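Local coordinates for protein toll (Drosophila melanogaster, PDB 4LXR), which acts as the cell-surface receptor for the cleaved cytokine spaetzle C-106, switching on antifungal defence and setting dorsal-ventral polarity in the embryo, at residues G216-L221 with H240-T245; L209-F214 with P234-A239; G222-D227 with D246-A251; L165-E170 with F190-K195. All blocks are in the same frame, centred on the assembly; numbering follows the deposited sequence.

Contact 1: G216-L221 with H240-T245; sequences GATSVL and HLTNVT. With NAG (2-acetamido-2-deoxy-beta-D-glucopyranose), chain J.
The flat amide of N243 meets T218 at its edge: the carbonyl O of T218 lies in the amide plane, and N243 ND2 donates to it at 2.7 Å with an N-H...O angle of 143°. That same nitrogen is covalently joined to C1 of the N-acetylglucosamine, so the sugar leaves one amide proton, and T218 takes it. The bond fixes the amide's rotation and with it the base of the glycan. N243 CG stands anti to the carbonyl carbon (chi1 -70°), which sets the amide carbon beside the backbone N. The sugar has a second tie, since T242 OG1 and its O6 are hydrogen-bonded at 2.9 Å. Between the two backbones, one water stitches the loops together: it donates to A217 O and V220 O and accepts from N243 N, the last at 2.8 Å. On the apolar side, a single methyl, L241 CD2, fits against A217 CB (3.7 Å) and also meets V220 CB. Farther along, L221 CD2 sits 3.4 Å from N243 O, while L221 O receives T245 N at 2.8 Å with a nearly straight bond (161°). L221 also packs on H109 of a spaetzle chain. Type I turns run from A217 to V220 and from L241 to V244, at equivalent positions of successive coils. Here the two turns lead into parallel strands 222-224 and 246-248 of the leucine-rich repeat solenoid that makes up the extracellular part of Toll, with an N-glycan borne on one coil.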
loop_
_atom_site.group_PDB
_atom_site.type_symbol
_atom_site.label_atom_id
_atom_site.label_comp_id
_atom_site.label_asym_id
_atom_site.label_seq_id
_atom_site.Cartn_x
_atom_site.Cartn_y
_atom_site.Cartn_z
ATOM N N GLY A 216 10.768 49.445 -1.399
ATOM C CA GLY A 216 12.063 49.224 -0.782
ATOM C C GLY A 216 12.419 47.758 -0.564
ATOM O O GLY A 216 13.503 47.451 -0.088
ATOM N N ALA A 217 11.524 46.843 -0.922
ATOM C CA ALA A 217 11.744 45.420 -0.622
ATOM C C ALA A 217 12.491 44.650 -1.717
ATOM O O ALA A 217 12.153 43.513 -2.011
ATOM C CB ALA A 217 10.419 44.740 -0.299
ATOM N N THR A 218 13.515 45.264 -2.303
ATOM C CA THR A 218 14.254 44.668 -3.421
ATOM C C THR A 218 15.119 43.477 -3.036
ATOM O O THR A 218 15.599 42.751 -3.898
ATOM C CB THR A 218 15.193 45.695 -4.097
ATOM O OG1 THR A 218 15.974 46.351 -3.089
ATOM C CG2 THR A 218 14.389 46.737 -4.875
ATOM N N SER A 219 15.364 43.305 -1.747
ATOM C CA SER A 219 16.162 42.184 -1.299
ATOM C C SER A 219 15.306 40.920 -1.179
ATOM O O SER A 219 15.837 39.805 -1.108
ATOM C CB SER A 219 16.787 42.516 0.051
ATOM O OG SER A 219 15.783 42.633 1.051
ATOM N N VAL A 220 13.988 41.092 -1.157
ATOM C CA VAL A 220 13.083 40.004 -0.769
ATOM C C VAL A 220 13.033 38.877 -1.810
ATOM O O VAL A 220 12.761 39.116 -2.980
ATOM C CB VAL A 220 11.658 40.519 -0.420
ATOM C CG1 VAL A 220 10.644 39.341 -0.257
ATOM C CG2 VAL A 220 11.688 41.365 0.844
ATOM N N LEU A 221 13.290 37.651 -1.364
ATOM C CA LEU A 221 13.351 36.504 -2.261
ATOM C C LEU A 221 12.094 35.661 -2.144
ATOM O O LEU A 221 11.696 34.976 -3.088
ATOM C CB LEU A 221 14.596 35.654 -1.962
ATOM C CG LEU A 221 15.930 36.414 -2.067
ATOM C CD1 LEU A 221 17.080 35.486 -1.743
ATOM C CD2 LEU A 221 16.106 37.011 -3.447
ATOM N N HIS A 240 7.336 46.108 -6.776
ATOM C CA HIS A 240 8.609 46.459 -6.149
ATOM C C HIS A 240 9.453 45.240 -5.765
ATOM O O HIS A 240 10.635 45.373 -5.470
ATOM C CB HIS A 240 8.371 47.341 -4.922
ATOM C CG HIS A 240 7.951 48.734 -5.262
ATOM N ND1 HIS A 240 7.007 49.427 -4.536
ATOM C CD2 HIS A 240 8.355 49.568 -6.247
ATOM C CE1 HIS A 240 6.845 50.628 -5.063
ATOM N NE2 HIS A 240 7.650 50.738 -6.103
ATOM N N LEU A 241 8.839 44.061 -5.763
ATOM C CA LEU A 241 9.541 42.826 -5.416
ATOM C C LEU A 241 10.281 42.289 -6.630
ATOM O O LEU A 241 9.996 41.188 -7.085
ATOM C CB LEU A 241 8.549 41.776 -4.903
ATOM C CG LEU A 241 7.809 42.146 -3.618
ATOM C CD1 LEU A 241 6.675 41.172 -3.300
ATOM C CD2 LEU A 241 8.781 42.217 -2.449
ATOM N N THR A 242 11.228 43.061 -7.157
ATOM C CA THR A 242 11.851 42.718 -8.431
ATOM C C THR A 242 12.757 41.494 -8.373
ATOM O O THR A 242 13.002 40.861 -9.397
ATOM C CB THR A 242 12.629 43.903 -9.032
ATOM O OG1 THR A 242 13.564 44.396 -8.066
ATOM C CG2 THR A 242 11.668 45.015 -9.424
ATOM N N ASN A 243 13.254 41.165 -7.187
ATOM C CA ASN A 243 14.122 40.005 -7.028
ATOM C C ASN A 243 13.431 38.769 -6.431
ATOM O O ASN A 243 14.084 37.762 -6.136
ATOM C CB ASN A 243 15.354 40.384 -6.198
ATOM C CG ASN A 243 16.294 41.316 -6.946
ATOM O OD1 ASN A 243 16.514 41.148 -8.142
ATOM N ND2 ASN A 243 16.839 42.309 -6.244
ATOM N N VAL A 244 12.118 38.842 -6.239
ATOM C CA VAL A 244 11.405 37.725 -5.621
ATOM C C VAL A 244 11.495 36.445 -6.479
ATOM O O VAL A 244 11.403 36.495 -7.702
ATOM C CB VAL A 244 9.939 38.089 -5.278
ATOM C CG1 VAL A 244 9.051 38.170 -6.546
ATOM C CG2 VAL A 244 9.377 37.105 -4.276
ATOM N N THR A 245 11.751 35.315 -5.832
ATOM C CA THR A 245 11.834 34.034 -6.530
ATOM C C THR A 245 10.720 33.052 -6.139
ATOM O O THR A 245 10.440 32.100 -6.873
ATOM C CB THR A 245 13.179 33.355 -6.277
ATOM O OG1 THR A 245 13.240 32.928 -4.909
ATOM C CG2 THR A 245 14.350 34.326 -6.590
HETATM C C1 NAG J . 17.555 43.249 -7.074
HETATM C C2 NAG J . 18.909 42.915 -7.689
HETATM C C3 NAG J . 19.578 44.176 -8.216
HETATM C C4 NAG J . 18.660 44.831 -9.241
HETATM C C5 NAG J . 17.300 45.121 -8.606
HETATM C C6 NAG J . 16.298 45.682 -9.588
HETATM C C7 NAG J . 20.169 40.958 -6.961
HETATM C C8 NAG J . 21.042 40.356 -5.905
HETATM N N2 NAG J . 19.769 42.214 -6.746
HETATM O O3 NAG J . 20.828 43.843 -8.808
HETATM O O4 NAG J . 19.228 46.033 -9.752
HETATM O O5 NAG J . 16.727 43.916 -8.067
HETATM O O6 NAG J . 15.328 46.486 -8.932
HETATM O O7 NAG J . 19.842 40.334 -7.968
HETATM O O HOH W 1 12.458 41.408 -4.470
#

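Contact 2: L209-F214 with P234-A239; sequences LTKHDF and PHDVFA
K211 carries CG anti to its backbone N (chi1 161°) and runs extended from there, bringing its methylenes against the 234-239 loop: K211 CB touches D236 O at 3.1 Å, and K211 CD rests on A239 CB at 3.8 Å. V237 turns CG2 anti to its own N, where it meets L209 CB at 3.9 Å and the F214 ring atom CE2 at 4.0 Å. That ring also offers its edge to the backbone, F214 CD2 lying 3.3 Å from V237 O near the ring plane. No direct hydrogen bond crosses between the two segments; three waters do that work. One donates to both K211 O and V237 O. Another accepts from K211 N and donates to D236 OD1, and a third links K211 NZ and D236 OD2, which are themselves 4.9 Å apart. Closer to the inside, F214 CE2 approaches F238 CD1 obliquely at 4.4 Å, and the F238 ring has V237 CG1 over its centre. F166, F190, F214 and F238 recur at 24-residue spacing, consistent with the phenylalanine spine of leucine-rich repeat proteins, set here in the loops that follow the parallel strands.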
loop_
_atom_site.group_PDB
_atom_site.type_symbol
_atom_site.label_atom_id
_atom_site.label_comp_id
_atom_site.label_asym_id
_atom_site.label_seq_id
_atom_site.Cartn_x
_atom_site.Cartn_y
_atom_site.Cartn_z
ATOM N N LEU A 209 -3.565 44.600 0.273
ATOM C CA LEU A 209 -2.193 44.735 -0.180
ATOM C C LEU A 209 -2.161 45.538 -1.472
ATOM O O LEU A 209 -2.962 45.303 -2.379
ATOM C CB LEU A 209 -1.553 43.354 -0.393
ATOM C CG LEU A 209 -1.280 42.514 0.845
ATOM C CD1 LEU A 209 -0.756 41.149 0.408
ATOM C CD2 LEU A 209 -0.290 43.205 1.809
ATOM N N THR A 210 -1.263 46.520 -1.516
ATOM C CA THR A 210 -1.013 47.317 -2.706
ATOM C C THR A 210 0.496 47.431 -2.918
ATOM O O THR A 210 1.297 47.104 -2.021
ATOM C CB THR A 210 -1.632 48.751 -2.612
ATOM O OG1 THR A 210 -1.195 49.389 -1.402
ATOM C CG2 THR A 210 -3.148 48.692 -2.609
ATOM N N LYS A 211 0.865 47.900 -4.106
ATOM C CA LYS A 211 2.256 48.024 -4.537
ATOM C C LYS A 211 3.128 48.761 -3.521
ATOM O O LYS A 211 4.222 48.310 -3.182
ATOM C CB LYS A 211 2.283 48.707 -5.908
ATOM C CG LYS A 211 3.591 49.317 -6.333
ATOM C CD LYS A 211 3.426 49.952 -7.725
ATOM C CE LYS A 211 4.606 50.854 -8.083
ATOM N NZ LYS A 211 4.633 51.249 -9.528
ATOM N N HIS A 212 2.617 49.861 -2.990
ATOM C CA HIS A 212 3.359 50.663 -2.026
ATOM C C HIS A 212 3.746 49.899 -0.760
ATOM O O HIS A 212 4.696 50.281 -0.068
ATOM C CB HIS A 212 2.560 51.923 -1.653
ATOM C CG HIS A 212 3.319 52.892 -0.794
ATOM N ND1 HIS A 212 4.408 53.603 -1.253
ATOM C CD2 HIS A 212 3.145 53.264 0.497
ATOM C CE1 HIS A 212 4.868 54.374 -0.283
ATOM N NE2 HIS A 212 4.119 54.188 0.789
ATOM N N ASP A 213 3.016 48.828 -0.453
ATOM C CA ASP A 213 3.287 48.037 0.741
ATOM C C ASP A 213 4.699 47.432 0.704
ATOM O O ASP A 213 5.323 47.208 1.750
ATOM C CB ASP A 213 2.227 46.931 0.936
ATOM C CG ASP A 213 0.905 47.456 1.508
ATOM O OD1 ASP A 213 0.896 48.553 2.101
ATOM O OD2 ASP A 213 -0.128 46.757 1.382
ATOM N N PHE A 214 5.212 47.187 -0.496
ATOM C CA PHE A 214 6.517 46.544 -0.620
ATOM C C PHE A 214 7.593 47.491 -1.144
ATOM O O PHE A 214 8.628 47.056 -1.645
ATOM C CB PHE A 214 6.423 45.293 -1.499
ATOM C CG PHE A 214 5.386 44.316 -1.033
ATOM C CD1 PHE A 214 5.613 43.533 0.081
ATOM C CD2 PHE A 214 4.180 44.200 -1.695
ATOM C CE1 PHE A 214 4.652 42.641 0.519
ATOM C CE2 PHE A 214 3.220 43.299 -1.265
ATOM C CZ PHE A 214 3.451 42.533 -0.157
ATOM N N PRO A 234 -4.433 43.781 -6.813
ATOM C CA PRO A 234 -4.156 44.709 -7.918
ATOM C C PRO A 234 -3.027 44.142 -8.782
ATOM O O PRO A 234 -2.158 43.447 -8.254
ATOM C CB PRO A 234 -3.699 46.000 -7.209
ATOM C CG PRO A 234 -4.025 45.810 -5.746
ATOM C CD PRO A 234 -4.010 44.317 -5.509
ATOM N N HIS A 235 -3.037 44.439 -10.076
ATOM C CA HIS A 235 -2.071 43.872 -11.010
ATOM C C HIS A 235 -0.615 44.249 -10.711
ATOM O O HIS A 235 0.316 43.557 -11.133
ATOM C CB HIS A 235 -2.420 44.301 -12.432
ATOM C CG HIS A 235 -1.978 45.694 -12.771
ATOM N ND1 HIS A 235 -0.709 45.983 -13.224
ATOM C CD2 HIS A 235 -2.643 46.876 -12.739
ATOM C CE1 HIS A 235 -0.608 47.282 -13.451
ATOM N NE2 HIS A 235 -1.767 47.847 -13.160
ATOM N N ASP A 236 -0.420 45.352 -9.998
ATOM C CA ASP A 236 0.924 45.819 -9.701
ATOM C C ASP A 236 1.332 45.635 -8.234
ATOM O O ASP A 236 2.294 46.257 -7.786
ATOM C CB ASP A 236 1.084 47.301 -10.127
ATOM C CG ASP A 236 0.104 48.237 -9.417
ATOM O OD1 ASP A 236 -0.612 47.797 -8.492
ATOM O OD2 ASP A 236 0.059 49.433 -9.778
ATOM N N VAL A 237 0.615 44.782 -7.495
ATOM C CA VAL A 237 0.890 44.596 -6.068
ATOM C C VAL A 237 2.334 44.190 -5.766
ATOM O O VAL A 237 2.871 44.533 -4.708
ATOM C CB VAL A 237 -0.064 43.562 -5.401
ATOM C CG1 VAL A 237 0.122 42.155 -5.992
ATOM C CG2 VAL A 237 0.157 43.536 -3.872
ATOM N N PHE A 238 2.960 43.467 -6.696
ATOM C CA PHE A 238 4.302 42.927 -6.475
ATOM C C PHE A 238 5.369 43.698 -7.268
ATOM O O PHE A 238 6.511 43.254 -7.375
ATOM C CB PHE A 238 4.349 41.437 -6.883
ATOM C CG PHE A 238 3.380 40.545 -6.127
ATOM C CD1 PHE A 238 3.326 40.559 -4.743
ATOM C CD2 PHE A 238 2.540 39.678 -6.814
ATOM C CE1 PHE A 238 2.447 39.716 -4.051
ATOM C CE2 PHE A 238 1.643 38.845 -6.135
ATOM C CZ PHE A 238 1.595 38.870 -4.753
ATOM N N ALA A 239 4.998 44.845 -7.831
ATOM C CA ALA A 239 5.909 45.607 -8.689
ATOM C C ALA A 239 7.281 45.887 -8.084
ATOM O O ALA A 239 8.279 45.916 -8.798
ATOM C CB ALA A 239 5.269 46.901 -9.137
HETATM O O HOH W 2 5.263 46.198 -4.964
HETATM O O HOH W 3 -1.322 48.207 -6.098
HETATM O O HOH W 4 2.144 50.558 -10.972
#

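Contact 3: G222-D227 with D246-A251; sequences GIDIHD and DINLSA
N248 lays its side chain alongside a D224 carboxylate that is already gripped by its own chain: D224 OD1 takes both the backbone N of H226 (3.0 Å) and the ring nitrogen H226 ND1 (2.6 Å). Across the strands N248 ND2 adds a weak bond to D224 OD2 at 3.4 Å, the amide turned 43° from the carboxylate. This polar group sits on the parallel sheet of a leucine-rich repeat solenoid, on the face that receives spaetzle: D224 OD2 also accepts from Q62 N of one spaetzle chain, and the H226 ring, nearly parallel to that of W202, packs on P61 of that chain and A58 of the other. The bond from H226 N to D224 OD1 closes an Asx turn. N248 repeats the turn with S250 N one coil on, and its OD1 also accepts from S250 OG. An alanine in place of D224 would probably leave H226 N and ND1 without their acceptor, set the imidazole freer to turn, and cost the backbone N of Q62 of spaetzle its acceptor. The strands pair in parallel through I223 N to D246 O and N248 N to I223 O, each 3.0 Å; beyond them I225 N to N248 O and D227 N to S250 O continue the backbone bonds. On the opposite face I223 CG2 lies beside I247 CG1 at 3.8 Å, and I225 CD1 meets L249 CD2 in the interior. At the far end D227 OD2 is hydrogen-bonded to S203 OG, while one water donates to D227 OD1 and, at 2.8 Å, to A251 O.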
loop_
_atom_site.group_PDB
_atom_site.type_symbol
_atom_site.label_atom_id
_atom_site.label_comp_id
_atom_site.label_asym_id
_atom_site.label_seq_id
_atom_site.Cartn_x
_atom_site.Cartn_y
_atom_site.Cartn_z
ATOM N N GLY A 222 11.468 35.709 -0.974
ATOM C CA GLY A 222 10.274 34.917 -0.732
ATOM C C GLY A 222 9.173 35.690 -0.035
ATOM O O GLY A 222 9.401 36.344 0.995
ATOM N N ILE A 223 7.974 35.634 -0.600
ATOM C CA ILE A 223 6.805 36.169 0.084
ATOM C C ILE A 223 5.662 35.148 0.122
ATOM O O ILE A 223 5.269 34.569 -0.908
ATOM C CB ILE A 223 6.311 37.503 -0.506
ATOM C CG1 ILE A 223 5.081 37.973 0.274
ATOM C CG2 ILE A 223 5.980 37.392 -2.005
ATOM C CD1 ILE A 223 4.552 39.282 -0.210
ATOM N N ASP A 224 5.135 34.920 1.314
ATOM C CA ASP A 224 4.112 33.909 1.473
ATOM C C ASP A 224 2.916 34.526 2.145
ATOM O O ASP A 224 2.982 34.877 3.301
ATOM C CB ASP A 224 4.651 32.730 2.283
ATOM C CG ASP A 224 3.663 31.572 2.375
ATOM O OD1 ASP A 224 2.440 31.795 2.236
ATOM O OD2 ASP A 224 4.116 30.432 2.602
ATOM N N ILE A 225 1.822 34.633 1.399
ATOM C CA ILE A 225 0.610 35.238 1.887
ATOM C C ILE A 225 -0.570 34.290 1.745
ATOM O O ILE A 225 -1.706 34.733 1.576
ATOM C CB ILE A 225 0.297 36.595 1.175
ATOM C CG1 ILE A 225 0.329 36.452 -0.349
ATOM C CG2 ILE A 225 1.293 37.664 1.618
ATOM C CD1 ILE A 225 -0.033 37.754 -1.105
ATOM N N HIS A 226 -0.299 32.988 1.827
ATOM C CA HIS A 226 -1.375 32.010 1.799
ATOM C C HIS A 226 -2.348 32.179 2.961
ATOM O O HIS A 226 -1.973 32.683 4.015
ATOM C CB HIS A 226 -0.861 30.565 1.615
ATOM C CG HIS A 226 -0.358 29.885 2.862
ATOM N ND1 HIS A 226 0.982 29.803 3.178
ATOM C CD2 HIS A 226 -1.003 29.149 3.800
ATOM C CE1 HIS A 226 1.135 29.103 4.291
ATOM N NE2 HIS A 226 -0.055 28.690 4.688
ATOM N N ASP A 227 -3.612 31.819 2.722
ATOM C CA ASP A 227 -4.684 31.900 3.717
ATOM C C ASP A 227 -4.816 33.295 4.364
ATOM O O ASP A 227 -4.709 33.441 5.584
ATOM C CB ASP A 227 -4.501 30.822 4.802
ATOM C CG ASP A 227 -5.599 30.863 5.845
ATOM O OD1 ASP A 227 -6.766 31.124 5.474
ATOM O OD2 ASP A 227 -5.286 30.668 7.038
ATOM N N ASP A 246 10.112 33.244 -4.974
ATOM C CA ASP A 246 9.040 32.343 -4.532
ATOM C C ASP A 246 7.849 33.152 -4.034
ATOM O O ASP A 246 7.987 34.016 -3.164
ATOM C CB ASP A 246 9.490 31.389 -3.407
ATOM C CG ASP A 246 10.524 30.351 -3.867
ATOM O OD1 ASP A 246 11.547 30.733 -4.478
ATOM O OD2 ASP A 246 10.316 29.139 -3.609
ATOM N N ILE A 247 6.679 32.849 -4.584
ATOM C CA ILE A 247 5.453 33.480 -4.171
ATOM C C ILE A 247 4.407 32.433 -3.834
ATOM O O ILE A 247 4.148 31.518 -4.627
ATOM C CB ILE A 247 4.927 34.423 -5.266
ATOM C CG1 ILE A 247 5.865 35.625 -5.420
ATOM C CG2 ILE A 247 3.544 34.891 -4.919
ATOM C CD1 ILE A 247 5.492 36.581 -6.581
ATOM N N ASN A 248 3.813 32.555 -2.648
ATOM C CA ASN A 248 2.727 31.666 -2.272
ATOM C C ASN A 248 1.407 32.410 -2.079
ATOM O O ASN A 248 1.269 33.206 -1.154
ATOM C CB ASN A 248 3.074 30.826 -1.035
ATOM C CG ASN A 248 2.078 29.676 -0.811
ATOM O OD1 ASN A 248 1.116 29.527 -1.554
ATOM N ND2 ASN A 248 2.327 28.857 0.200
ATOM N N LEU A 249 0.441 32.112 -2.953
ATOM C CA LEU A 249 -0.864 32.744 -2.946
ATOM C C LEU A 249 -1.974 31.773 -2.552
ATOM O O LEU A 249 -3.153 32.076 -2.768
ATOM C CB LEU A 249 -1.193 33.271 -4.338
ATOM C CG LEU A 249 -0.219 34.264 -4.985
ATOM C CD1 LEU A 249 -0.708 34.674 -6.381
ATOM C CD2 LEU A 249 -0.039 35.489 -4.101
ATOM N N SER A 250 -1.604 30.622 -1.983
ATOM C CA SER A 250 -2.551 29.529 -1.747
ATOM C C SER A 250 -3.650 29.872 -0.735
ATOM O O SER A 250 -3.567 30.855 -0.004
ATOM C CB SER A 250 -1.825 28.250 -1.286
ATOM O OG SER A 250 -0.877 27.802 -2.238
ATOM N N ALA A 251 -4.683 29.038 -0.715
ATOM C CA ALA A 251 -5.723 29.088 0.297
ATOM C C ALA A 251 -6.346 30.469 0.435
ATOM O O ALA A 251 -6.665 30.905 1.530
ATOM C CB ALA A 251 -5.189 28.577 1.644
HETATM O O HOH W 5 -8.484 32.334 3.165
#

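Contact 4: L165-E170 with F190-K195; sequences LFDDLE and FGKMPK
F166 and M193 carry the buried half of this contact, with the thioether bent to meet the ring. M193 is extended at chi2 but turns at chi3 (-70°), folding CE back so that it and SD both meet one ring atom: M193 SD is 3.6 Å and M193 CE 3.7 Å from F166 CD1. It is a Met-aromatic contact made obliquely, the sulfur lying 64° off the ring normal. Nearer the backbone, M193 CG presses on L169 O at 3.3 Å and lies near L169 CB. An alanine in place of M193 would probably open a gap between F166 CD1 and L169, leaving that side of the ring without its sulfur and methyl neighbours. F166 and M193 also reach I175 on strand 174-176, so they line the interior of the leucine-rich repeat solenoid where two successive coils lie on each other. Outside, K192 is kinked at chi2 (-60°) and then runs straight, side by side with D167. K192 CB touches F166 O at 3.4 Å, and K192 CD follows D167 O at 3.7 Å. K192 NZ ends 4.4 Å from D167 OD1, too far for a salt bridge, though their charges probably attract. E170 points its carboxylate elsewhere, to a salt bridge with R147, but its CA faces K192 O. The backbones are joined by a water that donates to D167 O at 2.6 Å and to K192 O at 3.2 Å.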
loop_
_atom_site.group_PDB
_atom_site.type_symbol
_atom_site.label_atom_id
_atom_site.label_comp_id
_atom_site.label_asym_id
_atom_site.label_seq_id
_atom_site.Cartn_x
_atom_site.Cartn_y
_atom_site.Cartn_z
ATOM N N LEU A 165 9.261 48.801 15.552
ATOM C CA LEU A 165 9.688 47.488 16.026
ATOM C C LEU A 165 10.912 47.075 15.249
ATOM O O LEU A 165 11.819 46.438 15.798
ATOM C CB LEU A 165 8.578 46.439 15.862
ATOM C CG LEU A 165 8.917 44.995 16.297
ATOM C CD1 LEU A 165 8.860 44.794 17.835
ATOM C CD2 LEU A 165 8.003 44.026 15.623
ATOM N N PHE A 166 10.952 47.491 13.983
ATOM C CA PHE A 166 12.012 47.103 13.059
ATOM C C PHE A 166 13.246 47.995 13.034
ATOM O O PHE A 166 14.183 47.728 12.260
ATOM C CB PHE A 166 11.429 46.977 11.640
ATOM C CG PHE A 166 10.210 46.084 11.579
ATOM C CD1 PHE A 166 10.350 44.713 11.421
ATOM C CD2 PHE A 166 8.936 46.613 11.712
ATOM C CE1 PHE A 166 9.236 43.884 11.378
ATOM C CE2 PHE A 166 7.821 45.790 11.678
ATOM C CZ PHE A 166 7.978 44.409 11.499
ATOM N N ASP A 167 13.267 49.024 13.885
ATOM C CA ASP A 167 14.351 50.028 13.903
ATOM C C ASP A 167 15.765 49.422 13.921
ATOM O O ASP A 167 16.638 49.875 13.199
ATOM C CB ASP A 167 14.197 50.985 15.115
ATOM C CG ASP A 167 13.346 52.233 14.804
ATOM O OD1 ASP A 167 12.679 52.258 13.751
ATOM O OD2 ASP A 167 13.340 53.189 15.625
ATOM N N ASP A 168 15.995 48.394 14.740
ATOM C CA ASP A 168 17.369 47.901 14.928
ATOM C C ASP A 168 17.650 46.532 14.277
ATOM O O ASP A 168 18.678 45.891 14.547
ATOM C CB ASP A 168 17.698 47.874 16.425
ATOM C CG ASP A 168 17.637 49.266 17.060
ATOM O OD1 ASP A 168 18.041 50.244 16.395
ATOM O OD2 ASP A 168 17.172 49.387 18.207
ATOM N N LEU A 169 16.750 46.091 13.402
ATOM C CA LEU A 169 16.847 44.736 12.838
ATOM C C LEU A 169 17.605 44.723 11.508
ATOM O O LEU A 169 17.114 44.226 10.502
ATOM C CB LEU A 169 15.451 44.145 12.683
ATOM C CG LEU A 169 14.625 44.253 13.965
ATOM C CD1 LEU A 169 13.273 43.581 13.799
ATOM C CD2 LEU A 169 15.387 43.673 15.148
ATOM N N GLU A 170 18.797 45.298 11.506
ATOM C CA GLU A 170 19.552 45.490 10.270
ATOM C C GLU A 170 20.063 44.156 9.737
ATOM O O GLU A 170 20.378 44.031 8.554
ATOM C CB GLU A 170 20.742 46.433 10.512
ATOM C CG GLU A 170 21.744 45.875 11.521
ATOM C CD GLU A 170 22.695 46.935 12.072
ATOM O OE1 GLU A 170 22.313 48.119 12.090
ATOM O OE2 GLU A 170 23.821 46.584 12.482
ATOM N N PHE A 190 11.051 48.188 5.284
ATOM C CA PHE A 190 12.045 47.456 4.504
ATOM C C PHE A 190 13.406 48.156 4.389
ATOM O O PHE A 190 14.453 47.501 4.293
ATOM C CB PHE A 190 11.472 47.122 3.141
ATOM C CG PHE A 190 10.312 46.179 3.202
ATOM C CD1 PHE A 190 10.510 44.835 3.500
ATOM C CD2 PHE A 190 9.025 46.630 2.970
ATOM C CE1 PHE A 190 9.442 43.969 3.555
ATOM C CE2 PHE A 190 7.954 45.777 3.030
ATOM C CZ PHE A 190 8.165 44.433 3.319
ATOM N N GLY A 191 13.395 49.483 4.433
ATOM C CA GLY A 191 14.634 50.249 4.471
ATOM C C GLY A 191 15.426 49.962 5.737
ATOM O O GLY A 191 16.621 50.221 5.804
ATOM N N LYS A 192 14.759 49.416 6.750
ATOM C CA LYS A 192 15.429 49.076 8.006
ATOM C C LYS A 192 16.117 47.713 7.937
ATOM O O LYS A 192 17.015 47.435 8.723
ATOM C CB LYS A 192 14.419 49.070 9.161
ATOM C CG LYS A 192 13.972 50.450 9.600
ATOM C CD LYS A 192 15.185 51.261 10.068
ATOM C CE LYS A 192 14.837 52.710 10.418
ATOM N NZ LYS A 192 15.989 53.370 11.093
ATOM N N MET A 193 15.666 46.864 7.010
ATOM C CA MET A 193 16.130 45.480 6.925
ATOM C C MET A 193 16.611 45.182 5.507
ATOM O O MET A 193 15.938 44.465 4.757
ATOM C CB MET A 193 15.006 44.507 7.320
ATOM C CG MET A 193 14.409 44.783 8.718
ATOM S SD MET A 193 12.958 43.773 9.077
ATOM C CE MET A 193 11.757 44.518 7.956
ATOM N N PRO A 194 17.780 45.742 5.140
ATOM C CA PRO A 194 18.262 45.692 3.753
ATOM C C PRO A 194 18.731 44.291 3.337
ATOM O O PRO A 194 18.987 44.087 2.159
ATOM C CB PRO A 194 19.428 46.705 3.744
ATOM C CG PRO A 194 19.941 46.718 5.169
ATOM C CD PRO A 194 18.723 46.442 6.046
ATOM N N LYS A 195 18.816 43.350 4.279
ATOM C CA LYS A 195 19.153 41.958 3.950
ATOM C C LYS A 195 17.939 41.030 3.986
ATOM O O LYS A 195 18.093 39.827 3.808
ATOM C CB LYS A 195 20.230 41.395 4.907
ATOM C CG LYS A 195 21.536 42.200 4.943
ATOM C CD LYS A 195 22.387 41.865 6.173
ATOM C CE LYS A 195 22.824 40.416 6.155
ATOM N NZ LYS A 195 23.918 40.118 7.125
HETATM O O HOH W 6 18.119 49.030 11.260
#

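Overall arrangement
All four contacts stack one coil of the solenoid on the next. Contacts 1, 2 and 3 share the coil holding strand 222-224: contact 3 pairs that strand with 246-248, contact 1 the turns before them, contact 2 the loops after strands 198-200 and 222-224. Contact 4 lies nearer the N-terminus; its F190 packs on A217 of contact 1 and F214 of contact 2. Contact 3 is buried and rich in direct hydrogen bonds, with both spaetzle chains against it; the others are partly buried. Contact 1 mixes direct bonds, a water and a glycan. Contacts 2 and 4, untouched by other chains, are bridged by water: contact 2 packs phenylalanine on valine, contact 4 on methionine, each with a lysine near an aspartate outside.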